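Long-range contacts in suppressor of fused family protein (Neisseria gonorrhoeae, PDB 3K5J), which is of unknown function but resembles the N-terminal domain of human suppressor of fused and may, like it, bind other proteins: residues Q13-H18 / Q127-M132; D20-T25 / V40-P45; W52-S57 / P72-E77. All coordinates share one frame; numbering follows the deposited sequence.

Interaction 1: residues Q13-H18 / Q127-M132; sequences QKFWKH and QELEYM. With SO4 (sulfate ion), chain C.
The apolar part of this contact is carried by F15, W16 and L129. L129 sets its CB over one face of the F15 ring, a CH-pi contact. CB stands 4.1 Å from the centroid of the F15 ring and only 3° off the ring normal. F15 CG is anti to the backbone N (chi1 -176°), which brings it toward L129 on helix 127-130. The methyls of L129 go to W16 instead. L129 CD2 approaches the indole obliquely, 3.9 Å from W16 CH2; CD1 lies near W16 CZ3. F15 CD2 in turn sits over the centre of the W16 ring, so L129 touches two rings that also pack on each other.

In this Sufu-like domain the contact ties the C-terminal end of helix 2-15 to helix 127-130, which leads into strand 131-132 of the sheet. L129 O accepts from H11 NE2, a second tie to helix 2-15.

The charged and polar contacts lie on the exposed side. The extended E128 chain passes the edge of the F15 ring, with CD 3.8 Å from F15 CD1 and the carboxylate plane nearly perpendicular to the ring (87°). K14 crosses E128 at about a right angle. The salt bridge from K14 NZ to E128 OE2, at 3.9 Å, is long and doubtful, as both side chains have second conformers. One water lies between K14 O and E128 OE2, with the same caution. A second is hydrogen-bonded to F15 O and only weakly to E128 OE1.

A sulfate, probably from the crystallisation liquor, accepts from H18 N through O4 at 2.8 Å. It also bonds H19 ND1.

Interaction 2: residues D20-T25 / V40-P45; sequences DIKGFT and VFQVIP
Strands 21-24 and 39-43 form an antiparallel pair in the mixed sheet, and D20-T25 and V40-P45 meet along it. K22 and Q42 are a hydrogen-bonded pair. K22 N gives to Q42 O at 2.9 Å, and Q42 N gives to K22 O at 2.8 Å. F24 N bonds V40 O at 2.9 Å; the return bond from V40 N to F24 O is weak. I44 N gives to D20 O at 3.0 Å in a nearly straight bond (171°). A water joins D20 N to I44 O.

On one face I21 and V43 lie side by side, pointing the same way, with I21 CG1 against V43 CG2. I21 CG2 also reaches F41 CB at 3.9 Å. The F41 ring lies against G23, with CD1 3.7 Å from G23 CA. Helix 2-15 covers this face through L9 and L12.

On the other face the edge of the F24 ring meets Q42 CB, with CE2 at 3.8 Å. Q42 CG is anti to the backbone N (chi1 177°), and the extended chain puts OE1 3.8 Å from K22 CB. Q42 NE2 bonds Y54 OH and E74 OE2. Non-hydrogen-bonded pairs I21-V43 and G23-F41 alternate with the hydrogen-bonded ones, the regular register typical of an antiparallel beta-sheet.

Interaction 3: residues W52-S57 / P72-E77; sequences WVYVSS and PFETPE
The W52 indole carries E74 on one face. E74 CB stands 3.5 Å from the centroid of the six-membered ring and 4° off its normal, a CH-pi contact. The backbone from F73 C to E74 N covers the five-membered ring on the same face, with F73 C 3.5 Å from W52 CD1. P72 O lies at the indole edge, near the ring plane. E74 CG is anti to its backbone N (chi1 -175°), and the chain runs extended beyond it. Its carboxylate lies above the indole plane just beyond the CZ3-CH2 rim, the two planes only 17° apart, with OE1 3.6 Å from W52 CH2.

The second ring acts through its hydroxyl. T75 N gives a hydrogen bond to Y54 OH at 3.1 Å. E74 CG also touches Y54 OH, at 3.6 Å. Q42 of the neighbouring strand ties Y54 to E74.

W52 and Y54 belong to strand 52-57 of the mixed sheet. Segment 72-77 follows the neighbouring strand 65-71 and doubles back over them into helix 77-91. T75 stands just before the turn that opens this helix. Its OG1 accepts from E77 N at 3.1 Å, a capping bond. The same OG1 donates to E77 OE1 at 2.7 Å, on the anti side of the carboxylate. E77 OE2 accepts from E110 N.

Interactions 2 and 3 sit side by side in one sheet, their centres about 8 Å apart. Strands 39-43 and 52-57 are neighbours there. V43 N lies 2.8 Å from V53 O, and F41 O lies 2.8 Å from V55 N, both probable hydrogen bonds. P45 CD packs on W52 CD2 at 3.3 Å. Interaction 1 lies at the surface, about 14 Å from interaction 2 and 17 Å from interaction 3, centre to centre. W16 connects it to both: CE3 is 3.7 Å from V43 CG2, and CH2 is 4.2 Å from V53 CG1. Q13 N also packs on I21 CD1 at 3.6 Å. Along the chain, interactions 2 and 3 follow in series inside the loop that interaction 1 closes.

Interaction 1: residues Q13-H18 / Q127-M132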
loop_
_atom_site.group_PDB
_atom_site.type_symbol
_atom_site.label_atom_id
_atom_site.label_comp_id
_atom_site.label_asym_id
_atom_site.label_seq_id
_atom_site.Cartn_x
_atom_site.Cartn_y
_atom_site.Cartn_z
ATOM N N GLN A 13 -4.361 -4.723 14.891
ATOM C CA GLN A 13 -4.370 -4.280 16.286
ATOM C C GLN A 13 -3.331 -5.048 17.128
ATOM O O GLN A 13 -2.703 -4.471 18.050
ATOM C CB GLN A 13 -5.768 -4.391 16.888
ATOM C CG GLN A 13 -5.917 -3.699 18.193
ATOM C CD GLN A 13 -5.727 -2.180 18.117
ATOM O OE1 GLN A 13 -6.698 -1.467 17.812
ATOM N NE2 GLN A 13 -4.492 -1.659 18.407
ATOM N N LYS A 14 -3.155 -6.329 16.820
ATOM C CA LYS A 14 -2.145 -7.196 17.465
ATOM C C LYS A 14 -0.733 -6.731 17.140
ATOM O O LYS A 14 0.166 -6.747 18.002
ATOM C CB LYS A 14 -2.335 -8.651 17.014
ATOM C CG LYS A 14 -1.299 -9.646 17.535
ATOM C CD LYS A 14 -1.383 -10.969 16.817
ATOM C CE LYS A 14 -0.068 -11.712 16.920
ATOM N NZ LYS A 14 0.299 -11.922 18.339
ATOM N N PHE A 15 -0.520 -6.319 15.889
ATOM C CA PHE A 15 0.798 -5.869 15.467
ATOM C C PHE A 15 1.123 -4.504 16.089
ATOM O O PHE A 15 2.218 -4.287 16.588
ATOM C CB PHE A 15 0.899 -5.848 13.929
ATOM C CG PHE A 15 2.269 -5.476 13.461
ATOM C CD1 PHE A 15 3.292 -6.362 13.619
ATOM C CD2 PHE A 15 2.550 -4.238 12.963
ATOM C CE1 PHE A 15 4.561 -6.014 13.292
ATOM C CE2 PHE A 15 3.840 -3.898 12.618
ATOM C CZ PHE A 15 4.835 -4.819 12.790
ATOM N N TRP A 16 0.139 -3.600 16.067
ATOM C CA TRP A 16 0.249 -2.287 16.699
ATOM C C TRP A 16 -0.622 -2.205 17.965
ATOM O O TRP A 16 -1.603 -1.453 18.019
ATOM C CB TRP A 16 -0.104 -1.193 15.728
ATOM C CG TRP A 16 0.866 -1.001 14.594
ATOM C CD1 TRP A 16 2.097 -0.436 14.682
ATOM C CD2 TRP A 16 0.665 -1.313 13.208
ATOM N NE1 TRP A 16 2.685 -0.395 13.445
ATOM C CE2 TRP A 16 1.819 -0.906 12.519
ATOM C CE3 TRP A 16 -0.354 -1.907 12.490
ATOM C CZ2 TRP A 16 1.973 -1.099 11.161
ATOM C CZ3 TRP A 16 -0.190 -2.091 11.099
ATOM C CH2 TRP A 16 0.939 -1.663 10.470
ATOM N N LYS A 17 -0.197 -2.935 19.009
ATOM C CA LYS A 17 -0.971 -3.125 20.235
ATOM C C LYS A 17 -1.328 -1.801 20.913
ATOM O O LYS A 17 -2.420 -1.681 21.541
ATOM C CB LYS A 17 -0.205 -4.057 21.204
ATOM C CG LYS A 17 -0.877 -4.274 22.568
ATOM N N HIS A 18 -0.442 -0.816 20.789
ATOM C CA HIS A 18 -0.655 0.455 21.498
ATOM C C HIS A 18 -1.017 1.616 20.620
ATOM O O HIS A 18 -0.804 2.765 20.988
ATOM C CB HIS A 18 0.586 0.740 22.368
ATOM C CG HIS A 18 0.815 -0.334 23.363
ATOM N ND1 HIS A 18 -0.065 -0.546 24.401
ATOM C CD2 HIS A 18 1.720 -1.338 23.416
ATOM C CE1 HIS A 18 0.323 -1.600 25.090
ATOM N NE2 HIS A 18 1.400 -2.107 24.513
ATOM N N GLN A 127 7.532 -10.173 9.238
ATOM C CA GLN A 127 6.672 -11.284 9.017
ATOM C C GLN A 127 5.429 -11.283 9.886
ATOM O O GLN A 127 4.392 -11.808 9.470
ATOM C CB GLN A 127 7.426 -12.585 9.241
ATOM C CG GLN A 127 6.664 -13.827 8.749
ATOM C CD GLN A 127 7.402 -15.075 9.080
ATOM O OE1 GLN A 127 7.469 -15.472 10.250
ATOM N NE2 GLN A 127 8.008 -15.683 8.067
ATOM N N GLU A 128 5.503 -10.684 11.078
ATOM C CA GLU A 128 4.316 -10.647 11.948
ATOM C C GLU A 128 3.165 -9.869 11.303
ATOM O O GLU A 128 2.001 -10.193 11.529
ATOM C CB GLU A 128 4.617 -10.023 13.320
ATOM C CG GLU A 128 3.457 -10.138 14.336
ATOM C CD GLU A 128 3.788 -9.532 15.681
ATOM O OE1 GLU A 128 4.899 -9.009 15.856
ATOM O OE2 GLU A 128 2.911 -9.565 16.544
ATOM N N LEU A 129 3.500 -8.862 10.503
ATOM C CA LEU A 129 2.501 -8.163 9.709
ATOM C C LEU A 129 2.221 -8.894 8.383
ATOM O O LEU A 129 1.075 -9.004 7.973
ATOM C CB LEU A 129 2.905 -6.729 9.445
ATOM C CG LEU A 129 1.838 -5.921 8.668
ATOM C CD1 LEU A 129 0.542 -5.712 9.490
ATOM C CD2 LEU A 129 2.401 -4.531 8.198
ATOM N N GLU A 130 3.262 -9.424 7.741
ATOM C CA GLU A 130 3.159 -10.050 6.425
ATOM C C GLU A 130 2.061 -11.111 6.314
ATOM O O GLU A 130 1.362 -11.136 5.314
ATOM C CB GLU A 130 4.521 -10.649 6.044
ATOM C CG GLU A 130 4.605 -11.184 4.609
ATOM C CD GLU A 130 5.758 -12.133 4.409
ATOM O OE1 GLU A 130 6.424 -12.510 5.405
ATOM O OE2 GLU A 130 6.002 -12.455 3.237
ATOM N N TYR A 131 1.987 -12.028 7.285
ATOM C CA TYR A 131 1.038 -13.151 7.225
ATOM C C TYR A 131 -0.000 -13.084 8.297
ATOM O O TYR A 131 0.309 -12.945 9.478
ATOM C CB TYR A 131 1.772 -14.498 7.365
ATOM C CG TYR A 131 2.354 -15.023 6.054
ATOM C CD1 TYR A 131 3.620 -14.660 5.588
ATOM C CD2 TYR A 131 1.642 -15.933 5.289
ATOM C CE1 TYR A 131 4.106 -15.158 4.384
ATOM C CE2 TYR A 131 2.117 -16.405 4.075
ATOM C CZ TYR A 131 3.360 -16.035 3.623
ATOM O OH TYR A 131 3.837 -16.549 2.416
HETATM N N MSE A 132 -1.231 -13.279 7.850
HETATM C CA MSE A 132 -2.395 -13.612 8.668
HETATM C C MSE A 132 -3.215 -14.764 8.073
HETATM O O MSE A 132 -3.827 -14.587 7.065
HETATM C CB MSE A 132 -3.343 -12.422 8.594
HETATM C CG MSE A 132 -4.634 -12.474 9.325
HETATM SE SE MSE A 132 -5.934 -11.211 8.770
HETATM C CE MSE A 132 -6.641 -11.798 7.113
HETATM S S SO4 C . 3.039 -0.667 19.196
HETATM O O1 SO4 C . 3.664 0.515 19.816
HETATM O O2 SO4 C . 3.718 -0.927 17.898
HETATM O O3 SO4 C . 3.227 -1.804 20.111
HETATM O O4 SO4 C . 1.642 -0.334 19.026
HETATM O O HOH W 1 2.906 -7.534 18.084
HETATM O O HOH W 2 4.733 -5.649 16.812
#

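Interaction 2: residues D20-T25 / V40-P45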
loop_
_atom_site.group_PDB
_atom_site.type_symbol
_atom_site.label_atom_id
_atom_site.label_comp_id
_atom_site.label_asym_id
_atom_site.label_seq_id
_atom_site.Cartn_x
_atom_site.Cartn_y
_atom_site.Cartn_z
ATOM N N ASP A 20 -4.219 3.418 18.197
ATOM C CA ASP A 20 -5.613 3.483 17.801
ATOM C C ASP A 20 -5.682 3.228 16.274
ATOM O O ASP A 20 -4.815 3.678 15.526
ATOM C CB ASP A 20 -6.216 4.840 18.141
ATOM C CG ASP A 20 -6.240 5.093 19.656
ATOM O OD1 ASP A 20 -6.550 4.139 20.420
ATOM O OD2 ASP A 20 -5.939 6.239 20.055
ATOM N N ILE A 21 -6.727 2.522 15.868
ATOM C CA ILE A 21 -6.996 2.181 14.489
ATOM C C ILE A 21 -8.440 2.530 14.176
ATOM O O ILE A 21 -9.376 2.141 14.908
ATOM C CB ILE A 21 -6.723 0.692 14.208
ATOM C CG1 ILE A 21 -5.301 0.304 14.617
ATOM C CG2 ILE A 21 -7.085 0.342 12.704
ATOM C CD1 ILE A 21 -4.942 -1.182 14.428
ATOM N N LYS A 22 -8.637 3.295 13.109
ATOM C CA LYS A 22 -9.951 3.740 12.647
ATOM C C LYS A 22 -10.316 2.992 11.374
ATOM O O LYS A 22 -9.482 2.828 10.496
ATOM C CB LYS A 22 -9.965 5.256 12.334
ATOM C CG LYS A 22 -11.315 5.799 11.782
ATOM C CD LYS A 22 -11.353 7.327 11.642
ATOM C CE LYS A 22 -12.741 7.842 11.295
ATOM N NZ LYS A 22 -12.801 9.327 11.213
ATOM N N GLY A 23 -11.565 2.577 11.258
ATOM C CA GLY A 23 -12.081 1.923 10.075
ATOM C C GLY A 23 -12.991 2.822 9.295
ATOM O O GLY A 23 -13.771 3.604 9.866
ATOM N N PHE A 24 -12.914 2.666 7.974
ATOM C CA PHE A 24 -13.703 3.412 6.983
ATOM C C PHE A 24 -14.486 2.431 6.133
ATOM O O PHE A 24 -14.052 1.288 5.872
ATOM C CB PHE A 24 -12.800 4.231 6.092
ATOM C CG PHE A 24 -12.008 5.263 6.846
ATOM C CD1 PHE A 24 -12.584 6.495 7.118
ATOM C CD2 PHE A 24 -10.764 5.014 7.311
ATOM C CE1 PHE A 24 -11.875 7.456 7.801
ATOM C CE2 PHE A 24 -10.053 6.006 8.016
ATOM C CZ PHE A 24 -10.622 7.182 8.260
ATOM N N THR A 25 -15.662 2.878 5.707
ATOM C CA THR A 25 -16.574 2.121 4.877
ATOM C C THR A 25 -17.194 2.997 3.787
ATOM O O THR A 25 -17.048 4.227 3.806
ATOM C CB THR A 25 -17.742 1.527 5.740
ATOM O OG1 THR A 25 -18.515 2.607 6.244
ATOM C CG2 THR A 25 -17.263 0.635 6.902
ATOM N N VAL A 40 -11.060 0.393 4.546
ATOM C CA VAL A 40 -9.675 0.818 4.775
ATOM C C VAL A 40 -9.547 1.043 6.277
ATOM O O VAL A 40 -10.440 1.628 6.903
ATOM C CB VAL A 40 -9.314 2.099 3.974
ATOM C CG1 VAL A 40 -7.974 2.727 4.410
ATOM C CG2 VAL A 40 -9.309 1.734 2.465
ATOM N N PHE A 41 -8.446 0.593 6.827
ATOM C CA PHE A 41 -8.081 0.855 8.231
ATOM C C PHE A 41 -6.919 1.823 8.279
ATOM O O PHE A 41 -6.003 1.716 7.484
ATOM C CB PHE A 41 -7.711 -0.443 8.966
ATOM C CG PHE A 41 -8.881 -1.371 9.137
ATOM C CD1 PHE A 41 -9.919 -1.021 9.989
ATOM C CD2 PHE A 41 -8.959 -2.587 8.446
ATOM C CE1 PHE A 41 -11.011 -1.872 10.139
ATOM C CE2 PHE A 41 -10.052 -3.445 8.613
ATOM C CZ PHE A 41 -11.084 -3.093 9.429
ATOM N N GLN A 42 -6.990 2.781 9.206
ATOM C CA GLN A 42 -5.983 3.811 9.422
ATOM C C GLN A 42 -5.364 3.603 10.807
ATOM O O GLN A 42 -6.071 3.724 11.832
ATOM C CB GLN A 42 -6.643 5.172 9.359
ATOM C CG GLN A 42 -5.762 6.361 9.620
ATOM C CD GLN A 42 -6.570 7.585 9.941
ATOM O OE1 GLN A 42 -7.376 7.560 10.891
ATOM N NE2 GLN A 42 -6.343 8.668 9.212
ATOM N N VAL A 43 -4.071 3.298 10.832
ATOM C CA VAL A 43 -3.322 3.157 12.058
ATOM C C VAL A 43 -2.769 4.566 12.379
ATOM O O VAL A 43 -1.993 5.125 11.594
ATOM C CB VAL A 43 -2.193 2.125 11.955
ATOM C CG1 VAL A 43 -1.526 1.914 13.315
ATOM C CG2 VAL A 43 -2.703 0.786 11.358
ATOM N N ILE A 44 -3.212 5.109 13.491
ATOM C CA ILE A 44 -2.952 6.490 13.857
ATOM C C ILE A 44 -1.671 6.575 14.673
ATOM O O ILE A 44 -1.489 5.822 15.635
ATOM C CB ILE A 44 -4.145 7.017 14.679
ATOM C CG1 ILE A 44 -5.408 7.019 13.819
ATOM C CG2 ILE A 44 -3.895 8.439 15.213
ATOM C CD1 ILE A 44 -6.725 7.013 14.637
ATOM N N PRO A 45 -0.769 7.510 14.303
ATOM C CA PRO A 45 0.469 7.653 15.060
ATOM C C PRO A 45 0.191 8.109 16.502
ATOM O O PRO A 45 -0.737 8.900 16.742
ATOM C CB PRO A 45 1.251 8.713 14.266
ATOM C CG PRO A 45 0.262 9.445 13.477
ATOM C CD PRO A 45 -0.835 8.449 13.186
HETATM O O HOH W 3 -2.669 5.875 18.053
#

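Interaction 3: residues W52-S57 / P72-E77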
loop_
_atom_site.group_PDB
_atom_site.type_symbol
_atom_site.label_atom_id
_atom_site.label_comp_id
_atom_site.label_asym_id
_atom_site.label_seq_id
_atom_site.Cartn_x
_atom_site.Cartn_y
_atom_site.Cartn_z
ATOM N N TRP A 52 1.515 7.509 9.390
ATOM C CA TRP A 52 0.156 7.018 9.319
ATOM C C TRP A 52 0.171 5.812 8.377
ATOM O O TRP A 52 0.828 5.852 7.345
ATOM C CB TRP A 52 -0.720 8.092 8.735
ATOM C CG TRP A 52 -0.698 9.367 9.545
ATOM C CD1 TRP A 52 0.321 10.280 9.657
ATOM C CD2 TRP A 52 -1.742 9.829 10.371
ATOM N NE1 TRP A 52 -0.029 11.288 10.524
ATOM C CE2 TRP A 52 -1.304 11.037 10.971
ATOM C CE3 TRP A 52 -3.001 9.353 10.657
ATOM C CZ2 TRP A 52 -2.099 11.750 11.870
ATOM C CZ3 TRP A 52 -3.794 10.056 11.516
ATOM C CH2 TRP A 52 -3.340 11.256 12.110
ATOM N N VAL A 53 -0.530 4.751 8.730
ATOM C CA VAL A 53 -0.602 3.591 7.885
ATOM C C VAL A 53 -2.043 3.336 7.467
ATOM O O VAL A 53 -2.937 3.263 8.296
ATOM C CB VAL A 53 -0.022 2.313 8.544
ATOM C CG1 VAL A 53 0.018 1.142 7.551
ATOM C CG2 VAL A 53 1.363 2.599 9.132
ATOM N N TYR A 54 -2.260 3.184 6.156
ATOM C CA TYR A 54 -3.566 2.910 5.571
ATOM C C TYR A 54 -3.560 1.527 4.934
ATOM O O TYR A 54 -2.705 1.257 4.077
ATOM C CB TYR A 54 -3.922 3.949 4.520
ATOM C CG TYR A 54 -4.163 5.379 5.032
ATOM C CD1 TYR A 54 -3.106 6.193 5.401
ATOM C CD2 TYR A 54 -5.455 5.829 5.254
ATOM C CE1 TYR A 54 -3.331 7.462 5.905
ATOM C CE2 TYR A 54 -5.692 7.106 5.746
ATOM C CZ TYR A 54 -4.615 7.922 6.063
ATOM O OH TYR A 54 -4.875 9.189 6.575
ATOM N N VAL A 55 -4.499 0.663 5.363
ATOM C CA VAL A 55 -4.470 -0.740 5.013
ATOM C C VAL A 55 -5.816 -1.155 4.388
ATOM O O VAL A 55 -6.875 -0.826 4.919
ATOM C CB VAL A 55 -4.207 -1.656 6.256
ATOM C CG1 VAL A 55 -4.074 -3.137 5.794
ATOM C CG2 VAL A 55 -3.002 -1.150 7.092
ATOM N N SER A 56 -5.783 -1.863 3.259
ATOM C CA SER A 56 -7.008 -2.384 2.671
ATOM C C SER A 56 -7.582 -3.566 3.446
ATOM O O SER A 56 -6.823 -4.328 4.060
ATOM C CB SER A 56 -6.772 -2.780 1.227
ATOM O OG SER A 56 -5.931 -3.924 1.062
ATOM N N SER A 57 -8.885 -3.777 3.290
ATOM C CA SER A 57 -9.525 -4.954 3.855
ATOM C C SER A 57 -10.685 -5.414 2.991
ATOM O O SER A 57 -11.731 -4.741 2.913
ATOM C CB SER A 57 -10.046 -4.634 5.275
ATOM O OG SER A 57 -10.612 -5.793 5.901
ATOM N N PRO A 72 3.525 10.046 5.413
ATOM C CA PRO A 72 4.088 10.999 6.385
ATOM C C PRO A 72 3.064 11.854 7.123
ATOM O O PRO A 72 3.368 12.419 8.191
ATOM C CB PRO A 72 5.043 11.849 5.507
ATOM C CG PRO A 72 4.541 11.743 4.155
ATOM C CD PRO A 72 3.970 10.341 4.036
ATOM N N PHE A 73 1.890 11.984 6.546
ATOM C CA PHE A 73 0.820 12.764 7.138
ATOM C C PHE A 73 -0.530 12.116 6.850
ATOM O O PHE A 73 -0.676 11.268 5.961
ATOM C CB PHE A 73 0.869 14.226 6.625
ATOM C CG PHE A 73 0.949 14.347 5.096
ATOM C CD1 PHE A 73 -0.184 14.197 4.297
ATOM C CD2 PHE A 73 2.149 14.648 4.483
ATOM C CE1 PHE A 73 -0.106 14.329 2.889
ATOM C CE2 PHE A 73 2.240 14.743 3.077
ATOM C CZ PHE A 73 1.129 14.623 2.304
ATOM N N GLU A 74 -1.528 12.528 7.634
ATOM C CA GLU A 74 -2.900 12.101 7.445
ATOM C C GLU A 74 -3.441 12.703 6.189
ATOM O O GLU A 74 -3.339 13.935 5.949
ATOM C CB GLU A 74 -3.753 12.584 8.623
ATOM C CG GLU A 74 -5.163 12.111 8.589
ATOM C CD GLU A 74 -5.974 12.511 9.810
ATOM O OE1 GLU A 74 -5.626 13.526 10.454
ATOM O OE2 GLU A 74 -6.947 11.775 10.117
ATOM N N THR A 75 -4.070 11.879 5.371
ATOM C CA THR A 75 -4.730 12.358 4.173
ATOM C C THR A 75 -5.724 11.329 3.644
ATOM O O THR A 75 -5.375 10.168 3.494
ATOM C CB THR A 75 -3.763 12.729 3.048
ATOM O OG1 THR A 75 -4.523 13.053 1.891
ATOM C CG2 THR A 75 -2.735 11.673 2.745
ATOM N N PRO A 76 -6.930 11.768 3.279
ATOM C CA PRO A 76 -7.889 10.869 2.683
ATOM C C PRO A 76 -7.507 10.433 1.270
ATOM O O PRO A 76 -8.138 9.525 0.694
ATOM C CB PRO A 76 -9.184 11.689 2.690
ATOM C CG PRO A 76 -8.727 13.035 2.602
ATOM C CD PRO A 76 -7.509 13.103 3.459
ATOM N N GLU A 77 -6.460 11.009 0.706
ATOM C CA GLU A 77 -5.968 10.549 -0.578
ATOM C C GLU A 77 -5.755 9.027 -0.589
ATOM O O GLU A 77 -5.997 8.355 -1.601
ATOM C CB GLU A 77 -4.674 11.282 -0.951
ATOM C CG GLU A 77 -4.906 12.763 -1.297
ATOM C CD GLU A 77 -3.611 13.572 -1.280
ATOM O OE1 GLU A 77 -2.999 13.676 -0.188
ATOM O OE2 GLU A 77 -3.234 14.087 -2.359
#